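Local coordinates for protein elongation factor 1-beta (Pyrococcus horikoshii OT-3, PDB 7CSL) that probably promotes the exchange of GDP for GTP on elongation factor 1-alpha, regenerating the form that carries aminoacyl-tRNA, at residues F4-V9 against Y65-V70; V19-L24 against G49-K54; E23-L28 against V41-I46; L53-L58 against E72-V77. One frame throughout, in Å; residues are numbered along the deposited sequence.

Contact 1: residues F4-V9 against Y65-V70; sequences FNLVGV and YSFDEV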
loop_
_atom_site.group_PDB
_atom_site.type_symbol
_atom_site.label_atom_id
_atom_site.label_comp_id
_atom_site.label_asym_id
_atom_site.label_seq_id
_atom_site.Cartn_x
_atom_site.Cartn_y
_atom_site.Cartn_z
ATOM N N PHE C 4 -19.910 3.118 8.410
ATOM C CA PHE C 4 -18.465 2.979 8.055
ATOM C C PHE C 4 -18.278 2.184 6.770
ATOM O O PHE C 4 -19.037 1.254 6.501
ATOM C CB PHE C 4 -17.681 2.272 9.170
ATOM C CG PHE C 4 -17.690 3.003 10.484
ATOM C CD1 PHE C 4 -17.212 4.301 10.574
ATOM C CD2 PHE C 4 -18.142 2.387 11.620
ATOM C CE1 PHE C 4 -17.193 4.969 11.774
ATOM C CE2 PHE C 4 -18.131 3.042 12.827
ATOM C CZ PHE C 4 -17.671 4.339 12.906
ATOM N N ASN C 5 -17.253 2.534 5.996
ATOM C CA ASN C 5 -16.873 1.679 4.870
ATOM C C ASN C 5 -15.368 1.460 4.667
ATOM O O ASN C 5 -14.984 0.894 3.662
ATOM C CB ASN C 5 -17.539 2.196 3.598
ATOM C CG ASN C 5 -17.075 3.573 3.228
ATOM O OD1 ASN C 5 -16.187 4.121 3.844
ATOM N ND2 ASN C 5 -17.666 4.138 2.196
ATOM N N LEU C 6 -14.550 1.872 5.641
ATOM C CA LEU C 6 -13.094 1.854 5.556
ATOM C C LEU C 6 -12.489 1.385 6.901
ATOM O O LEU C 6 -12.901 1.825 7.963
ATOM C CB LEU C 6 -12.617 3.255 5.222
ATOM C CG LEU C 6 -11.238 3.481 4.657
ATOM C CD1 LEU C 6 -11.022 2.638 3.375
ATOM C CD2 LEU C 6 -11.041 4.968 4.407
ATOM N N VAL C 7 -11.601 0.397 6.847
ATOM C CA VAL C 7 -10.810 0.012 8.004
ATOM C C VAL C 7 -9.356 0.460 7.781
ATOM O O VAL C 7 -8.806 0.302 6.699
ATOM C CB VAL C 7 -10.937 -1.492 8.284
ATOM C CG1 VAL C 7 -10.187 -2.302 7.256
ATOM C CG2 VAL C 7 -10.438 -1.805 9.678
ATOM N N GLY C 8 -8.763 1.095 8.772
ATOM C CA GLY C 8 -7.327 1.413 8.720
ATOM C C GLY C 8 -6.621 0.774 9.897
ATOM O O GLY C 8 -7.043 0.980 11.038
ATOM N N VAL C 9 -5.572 -0.019 9.654
ATOM C CA VAL C 9 -4.836 -0.656 10.768
ATOM C C VAL C 9 -3.752 0.281 11.217
ATOM O O VAL C 9 -2.904 0.624 10.396
ATOM C CB VAL C 9 -4.320 -2.031 10.371
ATOM C CG1 VAL C 9 -3.571 -2.741 11.532
ATOM C CG2 VAL C 9 -5.494 -2.860 9.882
ATOM N N TYR C 65 -11.914 12.451 6.501
ATOM C CA TYR C 65 -11.440 11.287 7.265
ATOM C C TYR C 65 -9.981 10.973 6.935
ATOM O O TYR C 65 -9.547 11.022 5.779
ATOM C CB TYR C 65 -12.297 10.067 7.018
ATOM C CG TYR C 65 -13.700 10.119 7.595
ATOM C CD1 TYR C 65 -14.684 10.986 7.055
ATOM C CD2 TYR C 65 -14.075 9.263 8.623
ATOM C CE1 TYR C 65 -15.985 10.979 7.539
ATOM C CE2 TYR C 65 -15.374 9.279 9.134
ATOM C CZ TYR C 65 -16.326 10.134 8.589
ATOM O OH TYR C 65 -17.598 10.136 9.117
ATOM N N SER C 66 -9.247 10.684 7.987
ATOM C CA SER C 66 -7.836 10.451 7.915
ATOM C C SER C 66 -7.468 9.557 9.083
ATOM O O SER C 66 -7.670 9.912 10.252
ATOM C CB SER C 66 -7.096 11.779 7.990
ATOM O OG SER C 66 -5.747 11.588 8.282
ATOM N N PHE C 67 -6.936 8.382 8.783
ATOM C CA PHE C 67 -6.330 7.558 9.837
ATOM C C PHE C 67 -5.006 8.187 10.311
ATOM O O PHE C 67 -4.621 7.980 11.443
ATOM C CB PHE C 67 -6.158 6.098 9.371
ATOM C CG PHE C 67 -7.444 5.463 8.978
ATOM C CD1 PHE C 67 -8.463 5.280 9.922
ATOM C CD2 PHE C 67 -7.695 5.136 7.662
ATOM C CE1 PHE C 67 -9.672 4.738 9.558
ATOM C CE2 PHE C 67 -8.902 4.587 7.300
ATOM C CZ PHE C 67 -9.904 4.392 8.257
ATOM N N ASP C 68 -4.366 9.024 9.492
ATOM C CA ASP C 68 -3.156 9.721 9.909
ATOM C C ASP C 68 -3.412 10.665 11.089
ATOM O O ASP C 68 -2.540 10.832 11.923
ATOM C CB ASP C 68 -2.532 10.537 8.746
ATOM C CG ASP C 68 -1.566 9.711 7.870
ATOM O OD1 ASP C 68 -1.570 8.471 7.926
ATOM O OD2 ASP C 68 -0.800 10.318 7.115
ATOM N N GLU C 69 -4.599 11.267 11.153
ATOM C CA GLU C 69 -4.932 12.179 12.238
ATOM C C GLU C 69 -5.238 11.365 13.470
ATOM O O GLU C 69 -4.968 11.835 14.570
ATOM C CB GLU C 69 -6.084 13.121 11.869
ATOM C CG GLU C 69 -5.714 14.120 10.783
ATOM C CD GLU C 69 -6.872 15.007 10.314
ATOM O OE1 GLU C 69 -7.958 14.966 10.933
ATOM O OE2 GLU C 69 -6.694 15.744 9.306
ATOM N N VAL C 70 -5.732 10.122 13.307
ATOM C CA VAL C 70 -5.997 9.310 14.469
ATOM C C VAL C 70 -4.644 8.937 15.045
ATOM O O VAL C 70 -4.467 9.021 16.259
ATOM C CB VAL C 70 -6.947 8.125 14.245
ATOM C CG1 VAL C 70 -7.273 7.438 15.556
ATOM C CG2 VAL C 70 -8.239 8.573 13.613
#
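Phe67 lays its ring directly on the backbone of Gly8, a case of an aromatic residue joining a helix to a sheet in a ferredoxin-like alpha/beta sandwich. Here the beginning of helix 67-75 meets strand 6-14. The principal interaction is CH-pi: Gly8 CA sits 3.8 Å from the centroid of the Phe67 ring and only 9° off the ring normal. Gly8 has no side chain to hold ring and strand apart, so the approach is to the main chain itself, with Gly8 N 3.5 Å from Phe67 CZ over the same face.

Apolar packing covers the far end of the ring. Leu6 CG stands opposite its own backbone N (chi1 -161°), which brings it in at the ring edge, in plane, and lets Leu6 CD2 reach Phe67 CE2 at 3.6 Å. Val85 and Val57 also touch Phe67, whereas Leu6 additionally meets an aromatic side chain of another protein's chain.

Polar bonding belongs to the helix start. Ser66 is the N-cap, and Ser66 N is in turn held by Tyr36 OH. The cap fixes the first turn from which Phe67 projects: Glu69 N donates to Ser66 OG across 3.1 Å, with an N-H...O angle of 141°.

Contact 2: residues V19-L24 against G49-K54; sequences VNLDEL and GLVALK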
loop_
_atom_site.group_PDB
_atom_site.type_symbol
_atom_site.label_atom_id
_atom_site.label_comp_id
_atom_site.label_asym_id
_atom_site.label_seq_id
_atom_site.Cartn_x
_atom_site.Cartn_y
_atom_site.Cartn_z
ATOM N N VAL C 19 6.107 -1.195 29.390
ATOM C CA VAL C 19 4.836 -0.457 29.341
ATOM C C VAL C 19 3.661 -1.408 29.633
ATOM O O VAL C 19 3.580 -2.511 29.110
ATOM C CB VAL C 19 4.606 0.246 27.967
ATOM C CG1 VAL C 19 3.194 0.827 27.874
ATOM C CG2 VAL C 19 5.636 1.341 27.740
ATOM N N ASN C 20 2.774 -0.967 30.508
ATOM C CA ASN C 20 1.533 -1.646 30.772
ATOM C C ASN C 20 0.633 -1.442 29.544
ATOM O O ASN C 20 0.124 -0.349 29.312
ATOM C CB ASN C 20 0.897 -1.073 32.031
ATOM C CG ASN C 20 -0.307 -1.861 32.497
ATOM O OD1 ASN C 20 -1.127 -2.326 31.701
ATOM N ND2 ASN C 20 -0.434 -1.987 33.810
ATOM N N LEU C 21 0.447 -2.510 28.782
ATOM C CA LEU C 21 -0.281 -2.453 27.511
ATOM C C LEU C 21 -1.800 -2.399 27.730
ATOM O O LEU C 21 -2.514 -1.828 26.895
ATOM C CB LEU C 21 0.127 -3.637 26.620
ATOM C CG LEU C 21 1.627 -3.748 26.287
ATOM C CD1 LEU C 21 1.997 -5.139 25.746
ATOM C CD2 LEU C 21 2.065 -2.651 25.318
ATOM N N ASP C 22 -2.301 -2.956 28.847
ATOM C CA ASP C 22 -3.743 -2.830 29.191
ATOM C C ASP C 22 -4.111 -1.356 29.486
ATOM O O ASP C 22 -5.168 -0.840 29.074
ATOM C CB ASP C 22 -4.122 -3.744 30.379
ATOM C CG ASP C 22 -3.903 -5.243 30.085
ATOM O OD1 ASP C 22 -4.096 -5.697 28.931
ATOM O OD2 ASP C 22 -3.522 -5.975 31.012
ATOM N N GLU C 23 -3.210 -0.678 30.176
ATOM C CA GLU C 23 -3.380 0.716 30.539
ATOM C C GLU C 23 -3.292 1.602 29.308
ATOM O O GLU C 23 -4.079 2.541 29.164
ATOM C CB GLU C 23 -2.294 1.094 31.540
ATOM C CG GLU C 23 -2.340 2.509 32.079
ATOM C CD GLU C 23 -1.208 2.764 33.071
ATOM O OE1 GLU C 23 -0.546 3.814 32.940
ATOM O OE2 GLU C 23 -0.965 1.901 33.954
ATOM N N LEU C 24 -2.324 1.285 28.441
ATOM C CA LEU C 24 -2.064 2.024 27.215
ATOM C C LEU C 24 -3.224 1.848 26.217
ATOM O O LEU C 24 -3.752 2.833 25.663
ATOM C CB LEU C 24 -0.706 1.602 26.593
ATOM C CG LEU C 24 -0.415 2.210 25.226
ATOM C CD1 LEU C 24 -0.257 3.723 25.369
ATOM C CD2 LEU C 24 0.828 1.627 24.590
ATOM N N GLY C 49 10.866 -8.108 23.557
ATOM C CA GLY C 49 9.855 -7.841 24.531
ATOM C C GLY C 49 8.930 -6.716 24.193
ATOM O O GLY C 49 7.953 -6.547 24.888
ATOM N N LEU C 50 9.231 -5.974 23.119
ATOM C CA LEU C 50 8.336 -4.961 22.583
ATOM C C LEU C 50 7.096 -5.613 21.941
ATOM O O LEU C 50 7.204 -6.484 21.104
ATOM C CB LEU C 50 9.053 -4.127 21.524
ATOM C CG LEU C 50 10.290 -3.353 21.984
ATOM C CD1 LEU C 50 11.174 -3.042 20.814
ATOM C CD2 LEU C 50 9.920 -2.099 22.749
ATOM N N VAL C 51 5.917 -5.152 22.330
ATOM C CA VAL C 51 4.663 -5.638 21.788
ATOM C C VAL C 51 3.921 -4.447 21.195
ATOM O O VAL C 51 3.643 -3.497 21.895
ATOM C CB VAL C 51 3.855 -6.346 22.865
ATOM C CG1 VAL C 51 2.507 -6.811 22.309
ATOM C CG2 VAL C 51 4.657 -7.558 23.388
ATOM N N ALA C 52 3.643 -4.495 19.895
ATOM C CA ALA C 52 2.784 -3.485 19.261
ATOM C C ALA C 52 1.291 -3.750 19.566
ATOM O O ALA C 52 0.857 -4.900 19.779
ATOM C CB ALA C 52 3.016 -3.461 17.767
ATOM N N LEU C 53 0.537 -2.667 19.643
ATOM C CA LEU C 53 -0.926 -2.685 19.653
ATOM C C LEU C 53 -1.353 -2.302 18.225
ATOM O O LEU C 53 -0.938 -1.256 17.713
ATOM C CB LEU C 53 -1.474 -1.673 20.625
ATOM C CG LEU C 53 -1.624 -1.957 22.137
ATOM C CD1 LEU C 53 -0.535 -2.797 22.722
ATOM C CD2 LEU C 53 -1.722 -0.634 22.867
ATOM N N LYS C 54 -2.179 -3.138 17.611
ATOM C CA LYS C 54 -2.747 -2.883 16.280
ATOM C C LYS C 54 -4.246 -2.607 16.376
ATOM O O LYS C 54 -5.034 -3.477 16.675
ATOM C CB LYS C 54 -2.421 -4.046 15.353
ATOM C CG LYS C 54 -0.979 -3.981 14.860
ATOM C CD LYS C 54 -0.517 -5.313 14.280
ATOM C CE LYS C 54 -1.237 -5.726 13.009
ATOM N NZ LYS C 54 -2.348 -6.693 13.247
#
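With CG opposite the carbonyl carbon (chi1 -58°), Leu21 reaches across from the first turn of its helix and divides its two methyls between Val51 and Leu53. Leu24, one turn further on, takes the other course: its CG stands opposite the backbone N (chi1 174°), which carries CD2 toward Leu53. The three apolar meetings that result make up the contact.

Leu21 CD1 comes to 3.6 Å from Val51 CB, the two side chains crossing at about a right angle. The other branch, Leu21 CD2, lies 3.7 Å from Leu53 CD1. Leu53 is thus gripped by both helix residues, a branch for each, since Leu53 CD2 is 3.8 Å from Leu24 CD2.

Helix 21-29 follows strand 6-14 in the chain and packs on one face of the four-stranded antiparallel sheet, as the first helix of a ferredoxin-like beta-alpha-beta-beta-alpha-beta fold does. Val51 and Leu53 both point from strand 50-59 to that helix, while Ala52 between them turns to the other face.

Apolar cover has a price in this corner: Val51 O is buried without a hydrogen-bonding partner, and Leu21 CD2 lies 3.9 Å from it. The start of the helix is better provided for. Asn20 is the N-cap, its OD1 accepting from Glu23 N at 3.1 Å, and the donor stands above the carbonyl plane of the amide. Beside Leu21, Arg43 extends the packing onto strand 37-47.

Contact 3: residues E23-L28 against V41-I46; sequences ELEEKL and VEREPI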
loop_
_atom_site.group_PDB
_atom_site.type_symbol
_atom_site.label_atom_id
_atom_site.label_comp_id
_atom_site.label_asym_id
_atom_site.label_seq_id
_atom_site.Cartn_x
_atom_site.Cartn_y
_atom_site.Cartn_z
ATOM N N GLU C 23 -3.210 -0.678 30.176
ATOM C CA GLU C 23 -3.380 0.716 30.539
ATOM C C GLU C 23 -3.292 1.602 29.308
ATOM O O GLU C 23 -4.079 2.541 29.164
ATOM C CB GLU C 23 -2.294 1.094 31.540
ATOM C CG GLU C 23 -2.340 2.509 32.079
ATOM C CD GLU C 23 -1.208 2.764 33.071
ATOM O OE1 GLU C 23 -0.546 3.814 32.940
ATOM O OE2 GLU C 23 -0.965 1.901 33.954
ATOM N N LEU C 24 -2.324 1.285 28.441
ATOM C CA LEU C 24 -2.064 2.024 27.215
ATOM C C LEU C 24 -3.224 1.848 26.217
ATOM O O LEU C 24 -3.752 2.833 25.663
ATOM C CB LEU C 24 -0.706 1.602 26.593
ATOM C CG LEU C 24 -0.415 2.210 25.226
ATOM C CD1 LEU C 24 -0.257 3.723 25.369
ATOM C CD2 LEU C 24 0.828 1.627 24.590
ATOM N N GLU C 25 -3.671 0.616 26.035
ATOM C CA GLU C 25 -4.847 0.366 25.189
ATOM C C GLU C 25 -6.028 1.221 25.598
ATOM O O GLU C 25 -6.638 1.878 24.762
ATOM C CB GLU C 25 -5.243 -1.094 25.255
ATOM C CG GLU C 25 -6.362 -1.504 24.302
ATOM C CD GLU C 25 -6.639 -2.983 24.385
ATOM O OE1 GLU C 25 -5.664 -3.725 24.627
ATOM O OE2 GLU C 25 -7.814 -3.396 24.212
ATOM N N GLU C 26 -6.331 1.207 26.895
ATOM C CA GLU C 26 -7.464 1.945 27.442
ATOM C C GLU C 26 -7.361 3.443 27.144
ATOM O O GLU C 26 -8.385 4.085 26.910
ATOM C CB GLU C 26 -7.599 1.707 28.966
ATOM C CG GLU C 26 -8.972 2.062 29.535
ATOM C CD GLU C 26 -8.963 2.404 31.029
ATOM O OE1 GLU C 26 -8.613 1.523 31.852
ATOM O OE2 GLU C 26 -9.328 3.555 31.380
ATOM N N LYS C 27 -6.142 3.991 27.208
ATOM C CA LYS C 27 -5.898 5.425 26.990
ATOM C C LYS C 27 -6.028 5.800 25.532
ATOM O O LYS C 27 -6.568 6.870 25.173
ATOM C CB LYS C 27 -4.493 5.847 27.476
ATOM C CG LYS C 27 -4.456 6.353 28.921
ATOM C CD LYS C 27 -3.145 6.033 29.630
ATOM C CE LYS C 27 -2.957 6.835 30.921
ATOM N NZ LYS C 27 -2.004 7.979 30.753
ATOM N N LEU C 28 -5.468 4.948 24.686
ATOM C CA LEU C 28 -5.558 5.135 23.245
ATOM C C LEU C 28 -7.003 5.068 22.772
ATOM O O LEU C 28 -7.409 5.833 21.911
ATOM C CB LEU C 28 -4.764 4.040 22.549
ATOM C CG LEU C 28 -3.272 4.169 22.748
ATOM C CD1 LEU C 28 -2.592 2.856 22.313
ATOM C CD2 LEU C 28 -2.751 5.372 21.984
ATOM N N VAL C 41 -8.681 -4.474 18.760
ATOM C CA VAL C 41 -7.280 -4.211 19.027
ATOM C C VAL C 41 -6.603 -5.566 19.131
ATOM O O VAL C 41 -7.080 -6.413 19.870
ATOM C CB VAL C 41 -7.093 -3.422 20.337
ATOM C CG1 VAL C 41 -5.660 -2.930 20.442
ATOM C CG2 VAL C 41 -8.035 -2.230 20.371
ATOM N N GLU C 42 -5.519 -5.758 18.387
ATOM C CA GLU C 42 -4.724 -6.949 18.499
ATOM C C GLU C 42 -3.349 -6.584 19.022
ATOM O O GLU C 42 -2.867 -5.479 18.798
ATOM C CB GLU C 42 -4.602 -7.634 17.159
ATOM C CG GLU C 42 -5.956 -7.918 16.563
ATOM C CD GLU C 42 -5.918 -9.037 15.577
ATOM O OE1 GLU C 42 -5.104 -8.961 14.635
ATOM O OE2 GLU C 42 -6.726 -9.963 15.746
ATOM N N ARG C 43 -2.721 -7.542 19.695
ATOM C CA ARG C 43 -1.342 -7.397 20.148
ATOM C C ARG C 43 -0.452 -8.233 19.268
ATOM O O ARG C 43 -0.785 -9.385 18.944
ATOM C CB ARG C 43 -1.218 -7.789 21.613
ATOM C CG ARG C 43 -2.197 -7.022 22.451
ATOM C CD ARG C 43 -1.828 -7.003 23.910
ATOM N NE ARG C 43 -2.717 -6.104 24.625
ATOM C CZ ARG C 43 -2.782 -5.982 25.953
ATOM N NH1 ARG C 43 -1.998 -6.698 26.752
ATOM N NH2 ARG C 43 -3.649 -5.119 26.488
ATOM N N GLU C 44 0.651 -7.632 18.846
ATOM C CA GLU C 44 1.606 -8.300 17.985
ATOM C C GLU C 44 3.021 -8.119 18.546
ATOM O O GLU C 44 3.581 -6.973 18.522
ATOM C CB GLU C 44 1.525 -7.787 16.533
ATOM C CG GLU C 44 2.084 -8.785 15.521
ATOM C CD GLU C 44 2.542 -8.161 14.214
ATOM O OE1 GLU C 44 2.288 -6.971 13.973
ATOM O OE2 GLU C 44 3.161 -8.878 13.403
ATOM N N PRO C 45 3.627 -9.237 19.010
ATOM C CA PRO C 45 4.969 -9.155 19.556
ATOM C C PRO C 45 5.917 -8.893 18.445
ATOM O O PRO C 45 5.783 -9.461 17.385
ATOM C CB PRO C 45 5.214 -10.570 20.146
ATOM C CG PRO C 45 4.346 -11.471 19.307
ATOM C CD PRO C 45 3.139 -10.641 18.962
ATOM N N ILE C 46 6.885 -8.030 18.683
ATOM C CA ILE C 46 7.880 -7.671 17.663
ATOM C C ILE C 46 9.242 -8.282 17.977
ATOM O O ILE C 46 9.657 -9.264 17.350
ATOM C CB ILE C 46 7.991 -6.120 17.537
ATOM C CG1 ILE C 46 6.590 -5.488 17.492
ATOM C CG2 ILE C 46 8.894 -5.758 16.381
ATOM C CD1 ILE C 46 5.741 -5.873 16.298
HETATM O O HOH W 1 -5.081 -5.952 22.965
#
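Glu25 and Arg43 form a salt bridge near the surface, joining helix 21-29 to strand 37-47, one of the two outermost strands that the chain gives the sheet. Arg43 NH2 donates to Glu25 OE1 over 3.1 Å, and the bond is almost straight at 170°. The carboxylate oxygen lies in the guanidinium plane, yet the two flat groups are turned 85° apart, so a single oxygen engages instead of the paired, side-by-side arrangement.

A water completes the link. It gives a hydrogen bond to Glu25 OE1 at 2.8 Å and accepts one from Arg43 NE at 2.9 Å, so that OE1 receives both the direct and the bridged bond. Glu25 OE2 pairs with Lys29, while Arg43 NH2 is shared between two acids of the helix, Asp22 being its stronger partner, which probably helps to offset their negative charges.

Van der Waals contact joins the carboxylate end of Glu25 to Val41, the side chains coming from opposite directions, with Glu25 CD 4.1 Å from Val41 CG1.

This polar border fringes the apolar interface that Leu24 and Leu28 help to build, where the first helix of the ferredoxin-like fold flanks a marginal strand.

Contact 4: residues L53-L58 against E72-V77; sequences LKFYVL and EKFEEV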
loop_
_atom_site.group_PDB
_atom_site.type_symbol
_atom_site.label_atom_id
_atom_site.label_comp_id
_atom_site.label_asym_id
_atom_site.label_seq_id
_atom_site.Cartn_x
_atom_site.Cartn_y
_atom_site.Cartn_z
ATOM N N LEU C 53 0.537 -2.667 19.643
ATOM C CA LEU C 53 -0.926 -2.685 19.653
ATOM C C LEU C 53 -1.353 -2.302 18.225
ATOM O O LEU C 53 -0.938 -1.256 17.713
ATOM C CB LEU C 53 -1.474 -1.673 20.625
ATOM C CG LEU C 53 -1.624 -1.957 22.137
ATOM C CD1 LEU C 53 -0.535 -2.797 22.722
ATOM C CD2 LEU C 53 -1.722 -0.634 22.867
ATOM N N LYS C 54 -2.179 -3.138 17.611
ATOM C CA LYS C 54 -2.747 -2.883 16.280
ATOM C C LYS C 54 -4.246 -2.607 16.376
ATOM O O LYS C 54 -5.034 -3.477 16.675
ATOM C CB LYS C 54 -2.421 -4.046 15.353
ATOM C CG LYS C 54 -0.979 -3.981 14.860
ATOM C CD LYS C 54 -0.517 -5.313 14.280
ATOM C CE LYS C 54 -1.237 -5.726 13.009
ATOM N NZ LYS C 54 -2.348 -6.693 13.247
ATOM N N PHE C 55 -4.588 -1.336 16.191
ATOM C CA PHE C 55 -5.934 -0.814 16.221
ATOM C C PHE C 55 -6.592 -0.853 14.839
ATOM O O PHE C 55 -6.125 -0.218 13.912
ATOM C CB PHE C 55 -5.904 0.638 16.715
ATOM C CG PHE C 55 -5.616 0.770 18.195
ATOM C CD1 PHE C 55 -4.340 0.579 18.685
ATOM C CD2 PHE C 55 -6.631 1.083 19.095
ATOM C CE1 PHE C 55 -4.088 0.708 20.041
ATOM C CE2 PHE C 55 -6.388 1.211 20.445
ATOM C CZ PHE C 55 -5.132 1.004 20.921
ATOM N N TYR C 56 -7.692 -1.580 14.733
ATOM C CA TYR C 56 -8.494 -1.660 13.509
ATOM C C TYR C 56 -9.511 -0.525 13.576
ATOM O O TYR C 56 -10.636 -0.692 14.057
ATOM C CB TYR C 56 -9.108 -3.037 13.379
ATOM C CG TYR C 56 -8.050 -4.069 13.115
ATOM C CD1 TYR C 56 -7.112 -4.413 14.106
ATOM C CD2 TYR C 56 -7.932 -4.667 11.876
ATOM C CE1 TYR C 56 -6.090 -5.314 13.858
ATOM C CE2 TYR C 56 -6.920 -5.608 11.621
ATOM C CZ TYR C 56 -6.000 -5.927 12.621
ATOM O OH TYR C 56 -4.975 -6.852 12.406
ATOM N N VAL C 57 -9.088 0.642 13.109
ATOM C CA VAL C 57 -9.930 1.845 13.165
ATOM C C VAL C 57 -10.914 1.830 11.992
ATOM O O VAL C 57 -10.494 1.650 10.866
ATOM C CB VAL C 57 -9.076 3.120 13.134
ATOM C CG1 VAL C 57 -9.910 4.387 13.358
ATOM C CG2 VAL C 57 -7.995 3.077 14.236
ATOM N N LEU C 58 -12.200 2.095 12.286
ATOM C CA LEU C 58 -13.253 2.229 11.309
ATOM C C LEU C 58 -13.436 3.684 10.917
ATOM O O LEU C 58 -13.480 4.607 11.764
ATOM C CB LEU C 58 -14.583 1.679 11.851
ATOM C CG LEU C 58 -14.480 0.257 12.383
ATOM C CD1 LEU C 58 -15.742 -0.174 13.091
ATOM C CD2 LEU C 58 -14.095 -0.674 11.222
ATOM N N GLU C 72 -1.850 10.649 14.985
ATOM C CA GLU C 72 -1.320 11.794 15.766
ATOM C C GLU C 72 -1.928 11.899 17.163
ATOM O O GLU C 72 -1.241 12.195 18.112
ATOM C CB GLU C 72 -1.568 13.138 15.049
ATOM C CG GLU C 72 -1.126 13.222 13.603
ATOM C CD GLU C 72 0.153 12.467 13.297
ATOM O OE1 GLU C 72 1.086 12.516 14.123
ATOM O OE2 GLU C 72 0.243 11.835 12.215
ATOM N N LYS C 73 -3.216 11.647 17.296
ATOM C CA LYS C 73 -3.820 11.637 18.621
ATOM C C LYS C 73 -3.176 10.579 19.490
ATOM O O LYS C 73 -2.767 10.873 20.604
ATOM C CB LYS C 73 -5.349 11.517 18.555
ATOM C CG LYS C 73 -5.986 12.744 17.902
ATOM C CD LYS C 73 -5.872 14.012 18.766
ATOM C CE LYS C 73 -6.399 15.248 18.040
ATOM N NZ LYS C 73 -6.180 16.462 18.868
ATOM N N PHE C 74 -2.967 9.402 18.921
ATOM C CA PHE C 74 -2.200 8.316 19.539
ATOM C C PHE C 74 -0.740 8.664 19.924
ATOM O O PHE C 74 -0.284 8.275 21.007
ATOM C CB PHE C 74 -2.130 7.128 18.573
ATOM C CG PHE C 74 -3.379 6.329 18.421
ATOM C CD1 PHE C 74 -4.580 6.668 19.007
ATOM C CD2 PHE C 74 -3.334 5.179 17.613
ATOM C CE1 PHE C 74 -5.698 5.897 18.814
ATOM C CE2 PHE C 74 -4.464 4.408 17.414
ATOM C CZ PHE C 74 -5.653 4.780 18.014
ATOM N N GLU C 75 -0.022 9.394 19.077
ATOM C CA GLU C 75 1.352 9.783 19.383
ATOM C C GLU C 75 1.474 10.771 20.575
ATOM O O GLU C 75 2.558 10.943 21.142
ATOM C CB GLU C 75 2.071 10.288 18.121
ATOM C CG GLU C 75 2.447 9.158 17.124
ATOM C CD GLU C 75 3.380 9.598 15.982
ATOM O OE1 GLU C 75 3.582 10.814 15.830
ATOM O OE2 GLU C 75 3.939 8.735 15.240
ATOM N N GLU C 76 0.374 11.408 20.966
ATOM C CA GLU C 76 0.369 12.289 22.120
ATOM C C GLU C 76 0.224 11.499 23.428
ATOM O O GLU C 76 0.563 12.018 24.492
ATOM C CB GLU C 76 -0.746 13.343 21.994
ATOM C CG GLU C 76 -0.476 14.391 20.903
ATOM C CD GLU C 76 -1.725 15.096 20.348
ATOM O OE1 GLU C 76 -2.857 14.847 20.825
ATOM O OE2 GLU C 76 -1.574 15.914 19.407
ATOM N N VAL C 77 -0.271 10.257 23.364
ATOM C CA VAL C 77 -0.543 9.485 24.587
ATOM C C VAL C 77 0.747 8.975 25.235
ATOM O O VAL C 77 1.717 8.622 24.536
ATOM C CB VAL C 77 -1.533 8.329 24.333
ATOM C CG1 VAL C 77 -1.743 7.464 25.569
ATOM C CG2 VAL C 77 -2.870 8.874 23.871
#
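Phe74 meets Phe55 with its ring in a less common rotation: chi2 is 5°, bringing the ring close to the plane of its own CA, CB and CG, where a phenylalanine ring more often stands across it. Turned this way, Phe74 presents an edge to the face of Phe55. The centroids lie 4.9 Å apart and the planes meet at 54°, so the pair is edge-to-face but well short of a perpendicular T.

The touching atoms are few. Phe74 CE2 rests over Phe55 CG at 3.9 Å, and Phe74 CZ stands over the same face, displaced toward the rim, 4.0 Å from Phe55 CD2. Leu28 packs on both rings, and Val12 of the neighbouring strand does likewise. Phe55 further touches Val41, while Phe74 reaches Val31 and Ile32.

On the other face of the strand, Lys54 NZ donates to Tyr56 OH at 2.8 Å. Tyr56 centres an inverse gamma turn, closed by a weak bond from Val57 N to Phe55 O. The aromatic pair itself is buried near the centre of the chain. It lies in the hydrophobic core between sheet and helix layer, as is characteristic of an open-faced, two-layer alpha/beta sandwich.

Together the four contacts show how two helices cover one four-stranded sheet. Contacts 2 and 3 share helix 21-29, with Glu23 and Leu24 common to both, and have centres about 4 Å apart. Contacts 1 and 4 share helix 67-75, their centres about 10 Å apart, and the bonded strands tie them through a probable hydrogen bond, 2.8 Å from Gly8 N to Val57 O. Leu28 CD1 of contact 3 approaches Phe55 CZ, on the strand of contact 4, to 3.4 Å, and the two helices meet where Leu28 packs on Phe74. Contacts 1 and 2, about 21 Å between centres, lie on opposite sides of the chain's centre. Another protein's chain reaches residues of every contact, most extensively contact 1.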